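Local atomic coordinates of Lmo2812 protein (Listeria monocytogenes EGD-e, PDB entry 5ZQA), a protein that is a penicillin-binding protein of the peptidase S11 family, probably a serine-type D-Ala-D-Ala carboxypeptidase that trims cell-wall peptidoglycan. Residues 61-73 and 115-127. Numbering follows the deposited sequence.
Sequences ASLSKLMTAFLVL and YSAMLTMSANDAA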
loop_
_atom_site.group_PDB
_atom_site.type_symbol
_atom_site.label_atom_id
_atom_site.label_comp_id
_atom_site.label_asym_id
_atom_site.label_seq_id
_atom_site.Cartn_x
_atom_site.Cartn_y
_atom_site.Cartn_z
ATOM N N ALA A 61 -4.404 3.880 -6.926
ATOM C CA ALA A 61 -5.204 4.382 -5.803
ATOM C C ALA A 61 -4.437 4.323 -4.468
ATOM O O ALA A 61 -3.300 4.784 -4.396
ATOM C CB ALA A 61 -6.511 3.605 -5.721
ATOM N N SER A 62 -5.038 3.740 -3.434
ATOM C CA SER A 62 -4.418 3.716 -2.104
ATOM C C SER A 62 -3.132 2.894 -1.992
ATOM O O SER A 62 -2.473 2.929 -0.949
ATOM C CB SER A 62 -5.417 3.201 -1.065
ATOM O OG SER A 62 -6.351 4.220 -0.725
ATOM N N LEU A 63 -2.756 2.166 -3.036
ATOM C CA LEU A 63 -1.447 1.503 -2.985
ATOM C C LEU A 63 -0.369 2.579 -2.880
ATOM O O LEU A 63 0.738 2.313 -2.404
ATOM C CB LEU A 63 -1.211 0.597 -4.195
ATOM C CG LEU A 63 -2.229 -0.543 -4.386
ATOM C CD1 LEU A 63 -1.871 -1.369 -5.614
ATOM C CD2 LEU A 63 -2.303 -1.422 -3.143
ATOM N N SER A 64 -0.712 3.807 -3.289
ATOM C CA SER A 64 0.172 4.962 -3.120
ATOM C C SER A 64 0.630 5.156 -1.683
ATOM O O SER A 64 1.723 5.698 -1.437
ATOM C CB SER A 64 -0.524 6.249 -3.567
ATOM O OG SER A 64 -0.885 6.205 -4.932
ATOM N N LYS A 65 -0.198 4.728 -0.734
ATOM C CA LYS A 65 0.139 4.890 0.673
ATOM C C LYS A 65 1.392 4.129 1.089
ATOM O O LYS A 65 1.992 4.454 2.117
ATOM C CB LYS A 65 -1.041 4.464 1.541
ATOM C CG LYS A 65 -2.252 5.384 1.400
ATOM C CD LYS A 65 -3.436 4.831 2.171
ATOM C CE LYS A 65 -4.572 5.851 2.267
ATOM N NZ LYS A 65 -5.281 5.976 0.980
ATOM N N LEU A 66 1.818 3.150 0.294
ATOM C CA LEU A 66 3.074 2.463 0.599
ATOM C C LEU A 66 4.263 3.401 0.412
ATOM O O LEU A 66 5.244 3.308 1.146
ATOM C CB LEU A 66 3.247 1.214 -0.264
ATOM C CG LEU A 66 2.234 0.108 0.068
ATOM C CD1 LEU A 66 2.367 -1.061 -0.885
ATOM C CD2 LEU A 66 2.394 -0.383 1.511
ATOM N N MET A 67 4.178 4.312 -0.556
ATOM C CA MET A 67 5.274 5.258 -0.741
ATOM C C MET A 67 5.240 6.301 0.366
ATOM O O MET A 67 6.288 6.696 0.885
ATOM C CB MET A 67 5.214 5.947 -2.107
ATOM C CG MET A 67 6.279 7.045 -2.265
ATOM S SD MET A 67 7.978 6.452 -2.104
ATOM C CE MET A 67 8.268 5.814 -3.755
ATOM N N THR A 68 4.041 6.741 0.741
ATOM C CA THR A 68 3.933 7.651 1.874
ATOM C C THR A 68 4.480 6.991 3.147
ATOM O O THR A 68 5.217 7.633 3.889
ATOM C CB THR A 68 2.480 8.114 2.062
ATOM O OG1 THR A 68 2.044 8.693 0.823
ATOM C CG2 THR A 68 2.343 9.167 3.187
ATOM N N ALA A 69 4.145 5.718 3.374
ATOM C CA ALA A 69 4.685 4.977 4.522
ATOM C C ALA A 69 6.210 4.953 4.482
ATOM O O ALA A 69 6.864 5.193 5.506
ATOM C CB ALA A 69 4.124 3.546 4.558
ATOM N N PHE A 70 6.778 4.661 3.313
ATOM C CA PHE A 70 8.233 4.625 3.162
ATOM C C PHE A 70 8.857 5.943 3.595
ATOM O O PHE A 70 9.827 5.960 4.357
ATOM C CB PHE A 70 8.630 4.305 1.708
ATOM C CG PHE A 70 10.108 4.112 1.519
ATOM C CD1 PHE A 70 10.694 2.886 1.764
ATOM C CD2 PHE A 70 10.920 5.170 1.136
ATOM C CE1 PHE A 70 12.061 2.704 1.600
ATOM C CE2 PHE A 70 12.277 4.993 0.975
ATOM C CZ PHE A 70 12.845 3.757 1.210
ATOM N N LEU A 71 8.274 7.045 3.141
ATOM C CA LEU A 71 8.817 8.357 3.452
ATOM C C LEU A 71 8.633 8.758 4.927
ATOM O O LEU A 71 9.500 9.432 5.499
ATOM C CB LEU A 71 8.204 9.401 2.512
ATOM C CG LEU A 71 8.758 9.247 1.091
ATOM C CD1 LEU A 71 8.000 10.131 0.106
ATOM C CD2 LEU A 71 10.253 9.558 1.032
ATOM N N VAL A 72 7.535 8.337 5.548
ATOM C CA VAL A 72 7.349 8.524 6.982
ATOM C C VAL A 72 8.416 7.778 7.765
ATOM O O VAL A 72 9.055 8.342 8.661
ATOM C CB VAL A 72 5.950 8.055 7.419
ATOM C CG1 VAL A 72 5.855 7.952 8.930
ATOM C CG2 VAL A 72 4.891 9.013 6.860
ATOM N N LEU A 73 8.637 6.522 7.394
ATOM C CA LEU A 73 9.600 5.678 8.101
ATOM C C LEU A 73 11.037 6.188 7.906
ATOM O O LEU A 73 11.839 6.177 8.856
ATOM C CB LEU A 73 9.457 4.232 7.636
ATOM C CG LEU A 73 8.124 3.615 8.067
ATOM C CD1 LEU A 73 7.872 2.304 7.345
ATOM C CD2 LEU A 73 8.082 3.409 9.573
ATOM N N TYR A 115 -0.170 7.014 10.822
ATOM C CA TYR A 115 0.505 5.950 10.078
ATOM C C TYR A 115 -0.273 4.631 10.166
ATOM O O TYR A 115 -0.511 3.977 9.142
ATOM C CB TYR A 115 1.937 5.827 10.614
ATOM C CG TYR A 115 2.717 4.597 10.216
ATOM C CD1 TYR A 115 2.744 3.483 11.043
ATOM C CD2 TYR A 115 3.486 4.582 9.062
ATOM C CE1 TYR A 115 3.468 2.356 10.712
ATOM C CE2 TYR A 115 4.224 3.462 8.723
ATOM C CZ TYR A 115 4.210 2.353 9.553
ATOM O OH TYR A 115 4.940 1.230 9.231
ATOM N N SER A 116 -0.710 4.255 11.368
ATOM C CA SER A 116 -1.511 3.040 11.507
ATOM C C SER A 116 -2.813 3.131 10.718
ATOM O O SER A 116 -3.184 2.179 10.041
ATOM C CB SER A 116 -1.830 2.757 12.975
ATOM O OG SER A 116 -0.638 2.563 13.715
ATOM N N ALA A 117 -3.508 4.264 10.816
ATOM C CA ALA A 117 -4.788 4.435 10.121
ATOM C C ALA A 117 -4.615 4.371 8.606
ATOM O O ALA A 117 -5.405 3.735 7.903
ATOM C CB ALA A 117 -5.446 5.756 10.533
ATOM N N MET A 118 -3.572 5.018 8.105
ATOM C CA MET A 118 -3.266 4.963 6.683
ATOM C C MET A 118 -3.081 3.524 6.200
ATOM O O MET A 118 -3.670 3.120 5.197
ATOM C CB MET A 118 -2.023 5.809 6.407
ATOM C CG MET A 118 -1.515 5.732 5.001
ATOM S SD MET A 118 -0.111 6.831 4.761
ATOM C CE MET A 118 1.197 5.881 5.538
ATOM N N LEU A 119 -2.283 2.734 6.915
ATOM C CA LEU A 119 -1.947 1.394 6.436
ATOM C C LEU A 119 -3.048 0.367 6.693
ATOM O O LEU A 119 -3.251 -0.540 5.876
ATOM C CB LEU A 119 -0.642 0.914 7.072
ATOM C CG LEU A 119 0.638 1.579 6.559
ATOM C CD1 LEU A 119 1.826 0.960 7.277
ATOM C CD2 LEU A 119 0.769 1.427 5.052
ATOM N N THR A 120 -3.766 0.525 7.805
ATOM C CA THR A 120 -4.723 -0.485 8.265
ATOM C C THR A 120 -6.103 -0.308 7.631
ATOM O O THR A 120 -6.633 -1.232 6.994
ATOM C CB THR A 120 -4.844 -0.447 9.808
ATOM O OG1 THR A 120 -3.564 -0.724 10.386
ATOM C CG2 THR A 120 -5.828 -1.478 10.314
ATOM N N MET A 121 -6.685 0.879 7.776
ATOM C CA MET A 121 -8.030 1.129 7.248
ATOM C C MET A 121 -8.040 1.966 5.977
ATOM O O MET A 121 -9.109 2.283 5.452
ATOM C CB MET A 121 -8.908 1.813 8.310
ATOM C CG MET A 121 -8.465 3.228 8.694
ATOM S SD MET A 121 -9.697 4.117 9.657
ATOM C CE MET A 121 -10.908 4.499 8.390
ATOM N N SER A 122 -6.852 2.329 5.496
ATOM C CA SER A 122 -6.692 3.085 4.254
ATOM C C SER A 122 -7.282 4.490 4.398
ATOM O O SER A 122 -7.988 4.982 3.521
ATOM C CB SER A 122 -7.334 2.337 3.085
ATOM O OG SER A 122 -6.634 2.611 1.883
ATOM N N ALA A 123 -6.979 5.136 5.517
ATOM C CA ALA A 123 -7.504 6.475 5.781
ATOM C C ALA A 123 -6.802 7.526 4.916
ATOM O O ALA A 123 -5.607 7.808 5.088
ATOM C CB ALA A 123 -7.359 6.812 7.268
ATOM N N ASN A 124 -7.545 8.115 3.989
ATOM C CA ASN A 124 -6.979 9.092 3.064
ATOM C C ASN A 124 -6.564 10.386 3.739
ATOM O O ASN A 124 -5.535 10.969 3.392
ATOM C CB ASN A 124 -7.981 9.415 1.954
ATOM C CG ASN A 124 -8.184 8.263 1.030
ATOM O OD1 ASN A 124 -7.303 7.944 0.241
ATOM N ND2 ASN A 124 -9.343 7.616 1.121
ATOM N N ASP A 125 -7.366 10.846 4.698
ATOM C CA ASP A 125 -7.020 12.071 5.391
ATOM C C ASP A 125 -5.738 11.894 6.215
ATOM O O ASP A 125 -4.903 12.799 6.252
ATOM C CB ASP A 125 -8.189 12.575 6.261
ATOM C CG ASP A 125 -8.784 11.514 7.193
ATOM O OD1 ASP A 125 -8.448 10.318 7.108
ATOM O OD2 ASP A 125 -9.641 11.906 8.028
ATOM N N ALA A 126 -5.551 10.723 6.825
ATOM C CA ALA A 126 -4.323 10.461 7.580
ATOM C C ALA A 126 -3.094 10.557 6.674
ATOM O O ALA A 126 -2.083 11.179 7.024
ATOM C CB ALA A 126 -4.397 9.107 8.250
ATOM N N ALA A 127 -3.192 9.956 5.494
ATOM C CA ALA A 127 -2.095 10.011 4.529
ATOM C C ALA A 127 -1.772 11.444 4.103
ATOM O O ALA A 127 -0.609 11.833 4.045
ATOM C CB ALA A 127 -2.431 9.159 3.309
HETATM O O HOH W 1 -6.866 6.608 -2.163
HETATM O O HOH W 2 -8.798 4.598 0.742
#
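Round the ring of Tyr-115, Leu-73 CD2, Ala-69 CB and Val-72 CG1 all lie obliquely; the Leu-73 side chain crosses that of Tyr-115 at about a right angle, bringing CD1 3.6 Å from Tyr-115 OH. Trp-83 packs edge-to-face with the same ring. The second flat group, the amide of Asn-124, takes Lys-65 NZ from above its carbonyl plane: NZ donates to OD1 over 2.9 Å, 59° out of that plane, while ND2 binds Val-98 O. Between these two groups, helices 65-73 and 115-120 run nearly antiparallel, at 153°. Met-118 lies between the helices, sliding past Lys-65 in the opposite direction so that its CG lies 3.5 Å from Lys-65 CD. Farther along, its SD rests on Thr-68 CG2, and a bend at chi3 (77°) turns CE onto the backbone of Ala-69, 3.7 Å from Ala-69 N. Leu-119 CD2 closes against Ala-69 CB. Lys-65 is extended up to a final bend at chi4, past the carbonyl of Ala-123; there NZ also donates to Ser-62 OG at 2.7 Å. Ser-122, at positive phi just after helix 115-120, has its OG 3.1 Å from Ser-62 OG and hydrogen-bonded with Lys-226 NZ. One water bridges Ser-62 OG and Asn-124 OD1; another donates to Ser-62 OG and Ser-122 O. Ser-62 and Lys-65 form the SxxK motif of penicillin-binding proteins, and Ser-122 and Asn-124 fit the SxN motif, the two meeting across this contact. Ser-62 is the predicted acylated nucleophile, Lys-65 the predicted proton acceptor and Ser-122 a further predicted active-site residue. Bonds to Asn-124 OD1 and Ser-162 O hold the lysine nitrogen where it also meets the serine oxygen, an arrangement consistent with proton transfer during acylation.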